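Local coordinates for Lmo0325 protein (Listeria monocytogenes EGD-e, PDB 4RYK) that probably binds DNA through an N-terminal helix-turn-helix domain, as a putative transcriptional regulator of the Rgg type with an all-helical C-terminal domain, at residues I119-I124 / D143-I148; H205-L210 / N224-K229; R272-W277 / A284-Y289. One frame throughout, in Å; residues are numbered along the deposited sequence.

Contact 1 (I119-I124 / D143-I148); sequences ILHTRI and DEYKKI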
loop_
_atom_site.group_PDB
_atom_site.type_symbol
_atom_site.label_atom_id
_atom_site.label_comp_id
_atom_site.label_asym_id
_atom_site.label_seq_id
_atom_site.Cartn_x
_atom_site.Cartn_y
_atom_site.Cartn_z
ATOM N N ILE A 119 -22.837 9.724 -9.669
ATOM C CA ILE A 119 -21.520 9.871 -10.297
ATOM C C ILE A 119 -21.482 9.163 -11.646
ATOM O O ILE A 119 -21.048 9.711 -12.670
ATOM C CB ILE A 119 -20.399 9.399 -9.339
ATOM C CG1 ILE A 119 -20.132 10.517 -8.314
ATOM C CG2 ILE A 119 -19.105 9.107 -10.077
ATOM C CD1 ILE A 119 -19.421 10.017 -7.102
ATOM N N LEU A 120 -21.971 7.951 -11.647
ATOM C CA LEU A 120 -22.027 7.184 -12.841
ATOM C C LEU A 120 -22.907 7.854 -13.907
ATOM O O LEU A 120 -22.536 7.911 -15.069
ATOM C CB LEU A 120 -22.586 5.813 -12.503
ATOM C CG LEU A 120 -21.640 4.681 -12.139
ATOM C CD1 LEU A 120 -22.461 3.498 -11.661
ATOM C CD2 LEU A 120 -20.816 4.244 -13.335
ATOM N N HIS A 121 -24.105 8.299 -13.522
ATOM C CA HIS A 121 -24.972 8.964 -14.469
ATOM C C HIS A 121 -24.279 10.140 -15.078
ATOM O O HIS A 121 -24.324 10.298 -16.288
ATOM C CB HIS A 121 -26.223 9.491 -13.799
ATOM C CG HIS A 121 -27.327 8.496 -13.739
ATOM N ND1 HIS A 121 -27.742 7.914 -12.559
ATOM C CD2 HIS A 121 -28.120 7.996 -14.715
ATOM C CE1 HIS A 121 -28.749 7.095 -12.804
ATOM N NE2 HIS A 121 -28.996 7.129 -14.104
ATOM N N THR A 122 -23.642 10.985 -14.265
ATOM C CA THR A 122 -23.019 12.173 -14.826
ATOM C C THR A 122 -21.922 11.789 -15.785
ATOM O O THR A 122 -21.726 12.465 -16.803
ATOM C CB THR A 122 -22.426 13.161 -13.802
ATOM O OG1 THR A 122 -21.349 12.558 -13.075
ATOM C CG2 THR A 122 -23.473 13.608 -12.828
ATOM N N ARG A 123 -21.203 10.722 -15.462
ATOM C CA ARG A 123 -20.080 10.298 -16.291
ATOM C C ARG A 123 -20.617 9.745 -17.599
ATOM O O ARG A 123 -20.052 9.986 -18.662
ATOM C CB ARG A 123 -19.222 9.274 -15.518
ATOM C CG ARG A 123 -17.959 8.794 -16.189
ATOM C CD ARG A 123 -17.051 9.901 -16.666
ATOM N NE ARG A 123 -16.350 10.548 -15.589
ATOM C CZ ARG A 123 -15.030 10.498 -15.409
ATOM N NH1 ARG A 123 -14.233 9.830 -16.243
ATOM N NH2 ARG A 123 -14.502 11.143 -14.387
ATOM N N ILE A 124 -21.731 9.044 -17.549
ATOM C CA ILE A 124 -22.337 8.565 -18.816
ATOM C C ILE A 124 -22.880 9.728 -19.689
ATOM O O ILE A 124 -22.664 9.738 -20.889
ATOM C CB ILE A 124 -23.427 7.510 -18.565
ATOM C CG1 ILE A 124 -22.813 6.223 -17.982
ATOM C CG2 ILE A 124 -24.224 7.218 -19.844
ATOM C CD1 ILE A 124 -23.778 5.437 -17.112
ATOM N N ASP A 143 -28.522 19.022 -13.533
ATOM C CA ASP A 143 -28.419 19.629 -12.226
ATOM C C ASP A 143 -28.779 18.638 -11.152
ATOM O O ASP A 143 -28.213 18.724 -10.093
ATOM C CB ASP A 143 -29.308 20.883 -12.081
ATOM C CG ASP A 143 -28.694 22.108 -12.745
ATOM O OD1 ASP A 143 -27.440 22.175 -12.797
ATOM O OD2 ASP A 143 -29.457 22.994 -13.222
ATOM N N GLU A 144 -29.722 17.727 -11.413
ATOM C CA GLU A 144 -30.191 16.785 -10.392
ATOM C C GLU A 144 -29.051 15.942 -9.829
ATOM O O GLU A 144 -28.971 15.733 -8.641
ATOM C CB GLU A 144 -31.306 15.871 -10.912
ATOM C CG GLU A 144 -30.882 14.799 -11.914
ATOM C CD GLU A 144 -32.051 14.285 -12.766
ATOM O OE1 GLU A 144 -32.937 13.600 -12.211
ATOM O OE2 GLU A 144 -32.100 14.546 -13.991
ATOM N N TYR A 145 -28.146 15.495 -10.680
ATOM C CA TYR A 145 -27.078 14.637 -10.197
ATOM C C TYR A 145 -26.022 15.450 -9.491
ATOM O O TYR A 145 -25.460 14.993 -8.537
ATOM C CB TYR A 145 -26.484 13.798 -11.327
ATOM C CG TYR A 145 -27.521 12.960 -12.030
ATOM C CD1 TYR A 145 -28.305 12.065 -11.316
ATOM C CD2 TYR A 145 -27.733 13.082 -13.380
ATOM C CE1 TYR A 145 -29.264 11.309 -11.926
ATOM C CE2 TYR A 145 -28.693 12.315 -14.016
ATOM C CZ TYR A 145 -29.455 11.433 -13.270
ATOM O OH TYR A 145 -30.426 10.671 -13.876
ATOM N N LYS A 146 -25.764 16.662 -9.935
ATOM C CA LYS A 146 -24.788 17.504 -9.242
ATOM C C LYS A 146 -25.311 17.898 -7.862
ATOM O O LYS A 146 -24.568 17.955 -6.891
ATOM C CB LYS A 146 -24.522 18.761 -10.035
ATOM C CG LYS A 146 -23.886 18.521 -11.401
ATOM C CD LYS A 146 -24.209 19.675 -12.343
ATOM C CE LYS A 146 -23.789 21.040 -11.789
ATOM N NZ LYS A 146 -24.679 22.126 -12.298
ATOM N N LYS A 147 -26.608 18.159 -7.784
ATOM C CA LYS A 147 -27.237 18.443 -6.518
ATOM C C LYS A 147 -27.126 17.270 -5.540
ATOM O O LYS A 147 -26.881 17.453 -4.343
ATOM C CB LYS A 147 -28.696 18.789 -6.742
ATOM C CG LYS A 147 -29.448 19.105 -5.463
ATOM C CD LYS A 147 -30.830 19.644 -5.805
ATOM C CE LYS A 147 -31.836 19.358 -4.696
ATOM N NZ LYS A 147 -31.405 20.039 -3.456
ATOM N N ILE A 148 -27.345 16.063 -6.027
ATOM C CA ILE A 148 -27.236 14.897 -5.151
ATOM C C ILE A 148 -25.827 14.793 -4.547
ATOM O O ILE A 148 -25.652 14.507 -3.382
ATOM C CB ILE A 148 -27.607 13.616 -5.904
ATOM C CG1 ILE A 148 -29.124 13.505 -6.003
ATOM C CG2 ILE A 148 -27.064 12.372 -5.195
ATOM C CD1 ILE A 148 -29.576 12.482 -7.037
#
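His121 and Tyr145 lay their rings on each other in an offset stack between helix 113-132 and helix 143-153: the planes are only 3° from parallel and the ring centres 4.6 Å apart. The offset brings Tyr145 OH over the centre of the imidazole, 3.6 Å from His121 CD2. Because the phenol slides past the imidazole toward the histidine's own backbone, a CH-pi contact joins the stack, with His121 CB 3.7 Å from the centroid of the Tyr145 ring and almost on the ring normal. The opposite face of Tyr145 is covered by Glu144 CG, the methylene of its own neighbour, which leaves the phenol sandwiched.

Apolar packing comes from Thr122. Its CG2 touches Tyr145 CB at 3.4 Å, where the two backbones come nearest, with CA atoms of Thr122 and Tyr145 6.6 Å apart.

No hydrogen bond crosses between the two segments. With chi1 at 64°, Thr122 OG1 turns back to Ile119 O at 2.9 Å, a carbonyl that also accepts from Arg123 N; the methyl is thereby directed at the tyrosine. On the other helix Lys146 NZ makes a salt bridge to Asp143 OD1, one turn earlier, at 2.8 Å. Ile119 and Leu120 pack on Phe86 of helix 82-91, behind the contact. Such packing of consecutive helices is consistent with the TPR-like C-terminal domain of Rgg-type regulators.

Contact 2 (H205-L210 / N224-K229); sequences HLFANL and NLVLEK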
loop_
_atom_site.group_PDB
_atom_site.type_symbol
_atom_site.label_atom_id
_atom_site.label_comp_id
_atom_site.label_asym_id
_atom_site.label_seq_id
_atom_site.Cartn_x
_atom_site.Cartn_y
_atom_site.Cartn_z
ATOM N N HIS A 205 -2.629 11.722 -5.467
ATOM C CA HIS A 205 -3.334 11.800 -6.712
ATOM C C HIS A 205 -4.306 12.996 -6.755
ATOM O O HIS A 205 -4.387 13.714 -7.741
ATOM C CB HIS A 205 -4.100 10.509 -6.877
ATOM C CG HIS A 205 -4.944 10.478 -8.091
ATOM N ND1 HIS A 205 -4.428 10.265 -9.345
ATOM C CD2 HIS A 205 -6.275 10.666 -8.257
ATOM C CE1 HIS A 205 -5.404 10.303 -10.236
ATOM N NE2 HIS A 205 -6.537 10.549 -9.601
ATOM N N LEU A 206 -5.081 13.174 -5.703
ATOM C CA LEU A 206 -6.034 14.269 -5.681
ATOM C C LEU A 206 -5.272 15.600 -5.691
ATOM O O LEU A 206 -5.627 16.513 -6.429
ATOM C CB LEU A 206 -6.865 14.192 -4.421
ATOM C CG LEU A 206 -7.745 15.430 -4.159
ATOM C CD1 LEU A 206 -8.659 15.664 -5.355
ATOM C CD2 LEU A 206 -8.569 15.274 -2.911
ATOM N N PHE A 207 -4.235 15.736 -4.874
ATOM C CA PHE A 207 -3.511 16.997 -4.789
ATOM C C PHE A 207 -2.822 17.315 -6.113
ATOM O O PHE A 207 -2.713 18.491 -6.494
ATOM C CB PHE A 207 -2.445 16.986 -3.704
ATOM C CG PHE A 207 -2.968 17.010 -2.284
ATOM C CD1 PHE A 207 -3.996 17.840 -1.908
ATOM C CD2 PHE A 207 -2.381 16.221 -1.324
ATOM C CE1 PHE A 207 -4.433 17.878 -0.606
ATOM C CE2 PHE A 207 -2.811 16.247 -0.026
ATOM C CZ PHE A 207 -3.861 17.084 0.333
ATOM N N ALA A 208 -2.309 16.283 -6.787
ATOM C CA ALA A 208 -1.738 16.459 -8.138
ATOM C C ALA A 208 -2.767 17.010 -9.106
ATOM O O ALA A 208 -2.491 17.973 -9.814
ATOM C CB ALA A 208 -1.246 15.150 -8.675
ATOM N N ASN A 209 -3.956 16.407 -9.105
ATOM C CA ASN A 209 -5.057 16.874 -9.970
ATOM C C ASN A 209 -5.470 18.297 -9.735
ATOM O O ASN A 209 -5.698 19.050 -10.687
ATOM C CB ASN A 209 -6.289 15.984 -9.869
ATOM C CG ASN A 209 -6.107 14.657 -10.582
ATOM O OD1 ASN A 209 -5.153 14.440 -11.312
ATOM N ND2 ASN A 209 -7.040 13.768 -10.379
ATOM N N LEU A 210 -5.578 18.672 -8.472
ATOM C CA LEU A 210 -5.939 20.052 -8.147
ATOM C C LEU A 210 -4.857 21.042 -8.551
ATOM O O LEU A 210 -5.159 22.123 -9.077
ATOM C CB LEU A 210 -6.150 20.206 -6.665
ATOM C CG LEU A 210 -7.343 19.454 -6.103
ATOM C CD1 LEU A 210 -7.409 19.694 -4.594
ATOM C CD2 LEU A 210 -8.648 19.868 -6.787
ATOM N N ASN A 224 0.325 26.918 -5.450
ATOM C CA ASN A 224 1.418 26.784 -4.495
ATOM C C ASN A 224 0.959 26.134 -3.228
ATOM O O ASN A 224 1.647 25.276 -2.694
ATOM C CB ASN A 224 2.071 28.145 -4.184
ATOM C CG ASN A 224 3.161 28.494 -5.192
ATOM O OD1 ASN A 224 4.097 27.735 -5.357
ATOM N ND2 ASN A 224 3.012 29.594 -5.910
ATOM N N LEU A 225 -0.220 26.493 -2.752
ATOM C CA LEU A 225 -0.689 25.861 -1.514
ATOM C C LEU A 225 -0.881 24.380 -1.678
ATOM O O LEU A 225 -0.449 23.573 -0.836
ATOM C CB LEU A 225 -1.989 26.501 -1.020
ATOM C CG LEU A 225 -1.766 27.943 -0.560
ATOM C CD1 LEU A 225 -3.076 28.644 -0.254
ATOM C CD2 LEU A 225 -0.797 28.024 0.619
ATOM N N VAL A 226 -1.555 24.006 -2.761
ATOM C CA VAL A 226 -1.858 22.610 -2.992
ATOM C C VAL A 226 -0.586 21.794 -3.303
ATOM O O VAL A 226 -0.436 20.676 -2.826
ATOM C CB VAL A 226 -2.901 22.442 -4.097
ATOM C CG1 VAL A 226 -3.183 20.976 -4.314
ATOM C CG2 VAL A 226 -4.201 23.133 -3.710
ATOM N N LEU A 227 0.326 22.369 -4.084
ATOM C CA LEU A 227 1.603 21.731 -4.341
ATOM C C LEU A 227 2.336 21.415 -3.047
ATOM O O LEU A 227 2.903 20.319 -2.898
ATOM C CB LEU A 227 2.499 22.594 -5.244
ATOM C CG LEU A 227 3.935 22.095 -5.467
ATOM C CD1 LEU A 227 3.977 20.719 -6.110
ATOM C CD2 LEU A 227 4.713 23.025 -6.356
ATOM N N GLU A 228 2.339 22.352 -2.105
ATOM C CA GLU A 228 3.022 22.116 -0.825
ATOM C C GLU A 228 2.433 20.868 -0.129
ATOM O O GLU A 228 3.153 20.081 0.521
ATOM C CB GLU A 228 2.943 23.392 0.012
ATOM C CG GLU A 228 3.367 23.305 1.470
ATOM C CD GLU A 228 2.785 24.453 2.359
ATOM O OE1 GLU A 228 2.463 25.577 1.843
ATOM O OE2 GLU A 228 2.646 24.212 3.600
ATOM N N LYS A 229 1.133 20.645 -0.289
ATOM C CA LYS A 229 0.505 19.462 0.286
ATOM C C LYS A 229 0.899 18.209 -0.444
ATOM O O LYS A 229 1.047 17.167 0.162
ATOM C CB LYS A 229 -1.009 19.526 0.219
ATOM C CG LYS A 229 -1.627 20.623 1.062
ATOM C CD LYS A 229 -1.566 20.339 2.551
ATOM C CE LYS A 229 -1.432 21.694 3.238
ATOM N NZ LYS A 229 -1.805 21.594 4.628
#
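Val226 CG1 sits at the tight point between helix 197-216 and helix 220-235, 3.3 Å from Phe207 O. With CG1 anti to the backbone N (chi1 180°), this branch of the valine is directed at the facing helix, where it also meets Leu210 CB at 3.9 Å and Phe207 CD1 at 4.0 Å. The carbonyl it presses against is not left to the methyl alone, since Phe207 O accepts a hydrogen bond from Thr211 OG1. CA atoms of Phe207 and Val226 are 6.1 Å apart, the nearest pair of the two segments.

The segment axes approach to 8.7 Å and run 157° apart, close to antiparallel, a helical hairpin consistent with the TPR-like fold assigned to the Rgg C-terminal domain. One turn on from Val226, Lys229 CB stands over the centre of the Phe207 ring, 3.6 Å from the centroid and 8° off the normal, a CH-pi contact. Tyr190 meets the same phenyl group edge-to-face, and Met186 of helix 176-193 packs on it too.

The looser side begins at the partly exposed Lys229. CB rests on Phe207; beyond it the chain bends at chi2 and chi3 and its end leads away from the opposing helix. Across the two segments Leu210 meets Val226 through CB alone.

Contact 3 (R272-W277 / A284-Y289); sequences RAIQTW and AIADLY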
loop_
_atom_site.group_PDB
_atom_site.type_symbol
_atom_site.label_atom_id
_atom_site.label_comp_id
_atom_site.label_asym_id
_atom_site.label_seq_id
_atom_site.Cartn_x
_atom_site.Cartn_y
_atom_site.Cartn_z
ATOM N N ARG A 272 13.328 17.428 -16.430
ATOM C CA ARG A 272 13.985 16.399 -15.654
ATOM C C ARG A 272 12.942 15.380 -15.102
ATOM O O ARG A 272 13.185 14.167 -15.068
ATOM C CB ARG A 272 14.785 17.047 -14.555
ATOM C CG ARG A 272 15.327 16.071 -13.559
ATOM C CD ARG A 272 16.680 15.633 -13.993
ATOM N NE ARG A 272 16.731 14.609 -15.025
ATOM C CZ ARG A 272 16.702 13.287 -14.817
ATOM N NH1 ARG A 272 16.826 12.466 -15.855
ATOM N NH2 ARG A 272 16.546 12.774 -13.593
ATOM N N ALA A 273 11.769 15.856 -14.700
ATOM C CA ALA A 273 10.755 14.949 -14.225
ATOM C C ALA A 273 10.302 13.993 -15.350
ATOM O O ALA A 273 10.189 12.790 -15.138
ATOM C CB ALA A 273 9.582 15.705 -13.664
ATOM N N ILE A 274 10.058 14.532 -16.532
ATOM C CA ILE A 274 9.699 13.718 -17.683
ATOM C C ILE A 274 10.761 12.659 -18.009
ATOM O O ILE A 274 10.434 11.497 -18.254
ATOM C CB ILE A 274 9.450 14.648 -18.873
ATOM C CG1 ILE A 274 8.120 15.350 -18.662
ATOM C CG2 ILE A 274 9.478 13.916 -20.226
ATOM C CD1 ILE A 274 7.953 16.578 -19.529
ATOM N N GLN A 275 12.019 13.061 -18.015
ATOM C CA GLN A 275 13.119 12.122 -18.245
ATOM C C GLN A 275 13.182 11.056 -17.172
ATOM O O GLN A 275 13.555 9.923 -17.441
ATOM C CB GLN A 275 14.431 12.906 -18.282
ATOM C CG GLN A 275 15.708 12.140 -18.595
ATOM C CD GLN A 275 15.694 11.331 -19.887
ATOM O OE1 GLN A 275 15.077 11.720 -20.900
ATOM N NE2 GLN A 275 16.402 10.174 -19.855
ATOM N N THR A 276 12.837 11.431 -15.943
ATOM C CA THR A 276 12.856 10.512 -14.840
ATOM C C THR A 276 11.773 9.485 -15.016
ATOM O O THR A 276 12.007 8.301 -14.808
ATOM C CB THR A 276 12.715 11.218 -13.487
ATOM O OG1 THR A 276 13.849 12.068 -13.271
ATOM C CG2 THR A 276 12.703 10.193 -12.385
ATOM N N TRP A 277 10.575 9.910 -15.405
ATOM C CA TRP A 277 9.541 8.925 -15.693
ATOM C C TRP A 277 10.008 7.946 -16.797
ATOM O O TRP A 277 9.705 6.734 -16.734
ATOM C CB TRP A 277 8.229 9.575 -16.120
ATOM C CG TRP A 277 7.399 10.079 -14.971
ATOM C CD1 TRP A 277 7.018 9.378 -13.883
ATOM C CD2 TRP A 277 6.824 11.364 -14.841
ATOM N NE1 TRP A 277 6.258 10.140 -13.070
ATOM C CE2 TRP A 277 6.141 11.385 -13.630
ATOM C CE3 TRP A 277 6.871 12.530 -15.607
ATOM C CZ2 TRP A 277 5.457 12.502 -13.181
ATOM C CZ3 TRP A 277 6.229 13.641 -15.153
ATOM C CH2 TRP A 277 5.513 13.615 -13.949
ATOM N N ALA A 284 4.411 5.838 -20.726
ATOM C CA ALA A 284 3.124 6.451 -21.040
ATOM C C ALA A 284 2.901 7.711 -20.190
ATOM O O ALA A 284 2.397 8.729 -20.665
ATOM C CB ALA A 284 1.998 5.426 -20.865
ATOM N N ILE A 285 3.337 7.680 -18.939
ATOM C CA ILE A 285 3.247 8.866 -18.106
ATOM C C ILE A 285 4.148 9.956 -18.673
ATOM O O ILE A 285 3.735 11.142 -18.760
ATOM C CB ILE A 285 3.660 8.549 -16.654
ATOM C CG1 ILE A 285 2.718 7.479 -16.052
ATOM C CG2 ILE A 285 3.789 9.822 -15.810
ATOM C CD1 ILE A 285 1.276 7.882 -15.918
ATOM N N ALA A 286 5.382 9.600 -19.057
ATOM C CA ALA A 286 6.288 10.618 -19.605
ATOM C C ALA A 286 5.682 11.307 -20.824
ATOM O O ALA A 286 5.867 12.499 -21.013
ATOM C CB ALA A 286 7.605 10.034 -20.010
ATOM N N ASP A 287 5.075 10.512 -21.691
ATOM C CA ASP A 287 4.463 10.985 -22.937
ATOM C C ASP A 287 3.325 11.931 -22.640
ATOM O O ASP A 287 3.205 12.995 -23.237
ATOM C CB ASP A 287 3.858 9.809 -23.722
ATOM C CG ASP A 287 4.921 8.907 -24.382
ATOM O OD1 ASP A 287 6.078 9.334 -24.509
ATOM O OD2 ASP A 287 4.590 7.757 -24.782
ATOM N N LEU A 288 2.494 11.529 -21.695
ATOM C CA LEU A 288 1.396 12.372 -21.314
ATOM C C LEU A 288 1.863 13.705 -20.755
ATOM O O LEU A 288 1.335 14.755 -21.140
ATOM C CB LEU A 288 0.488 11.650 -20.348
ATOM C CG LEU A 288 -0.635 12.549 -19.893
ATOM C CD1 LEU A 288 -1.630 12.844 -21.036
ATOM C CD2 LEU A 288 -1.312 11.937 -18.673
ATOM N N TYR A 289 2.879 13.702 -19.901
ATOM C CA TYR A 289 3.343 14.960 -19.312
ATOM C C TYR A 289 4.063 15.828 -20.312
ATOM O O TYR A 289 4.064 17.032 -20.119
ATOM C CB TYR A 289 4.237 14.777 -18.064
ATOM C CG TYR A 289 3.391 14.661 -16.846
ATOM C CD1 TYR A 289 2.906 13.451 -16.456
ATOM C CD2 TYR A 289 3.010 15.780 -16.133
ATOM C CE1 TYR A 289 2.082 13.335 -15.372
ATOM C CE2 TYR A 289 2.180 15.677 -15.048
ATOM C CZ TYR A 289 1.725 14.446 -14.684
ATOM O OH TYR A 289 0.905 14.300 -13.623
#
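Trp277 and Tyr289 stack between the two helices of an antiparallel hairpin, helix 263-279 and helix 283-300, in a C-terminal domain that is probably TPR-like; the segment axes lie 8.3 Å apart at an angle of 156°. Trp277 spans the interface from root to tip. Its CB rests against Ala286 CB at 4.0 Å, near the close approach where the CA atoms of Ile274 and Ala286 are 5.0 Å apart. Beyond CB the indole turns one face to helix 283-300. Ile285 CG2 settles over the five-membered ring, 3.5 Å from its centroid and 7° off the normal, a CH-pi contact in which CG, CD1, NE1, CE2 and CD2 all face the same methyl. That methyl is anti to the backbone N of Ile285, which directs it at the indole while the longer CG1 branch leads away. CE3 and CZ2 come near both this methyl and the tyrosine ring. Farther out, the six-membered ring overlaps Tyr289 in an offset stack, planes 25° apart, with CZ3 of Trp277 3.5 Å from Tyr289 CG and CH2 over the middle of the phenol ring.

Outside the hairpin, Ile247 and Val248 of helix 243-259 also touch the indole, and Tyr251 meets the Tyr289 ring edge-to-face. This part of the fold also reaches the dimer: Ile285 packs on Phe240 of the second subunit, and Arg272 makes a salt bridge to Glu279 of that subunit.

Beside the aromatic pair, Ile274 lies across the root of the tyrosine, its CG1 4.0 Å from Tyr289 CB, while Ala286 CB touches Ile274 O at 3.6 Å.

In the fold
Starting from the N-terminal helix-turn-helix region, the chain enters the C-terminal helical domain and makes the three contacts in series; none nests in or crosses another. Contact 1 closes over the 18 residues between its segments, eight of them helical. Contact 2 joins the consecutive helices 197-216 and 220-235, and contact 3 joins 263-279 to 283-300 across a short turn. Contacts 2 and 3 are neighbours, their centres about 18 Å apart, and helix 243-259 bridges them, touching both Leu227 and Trp277. Contact 1 is farther off, about 25 Å from contact 2 and about 33 Å from contact 3, centre to centre. Contact 3 alone has the second subunit within reach.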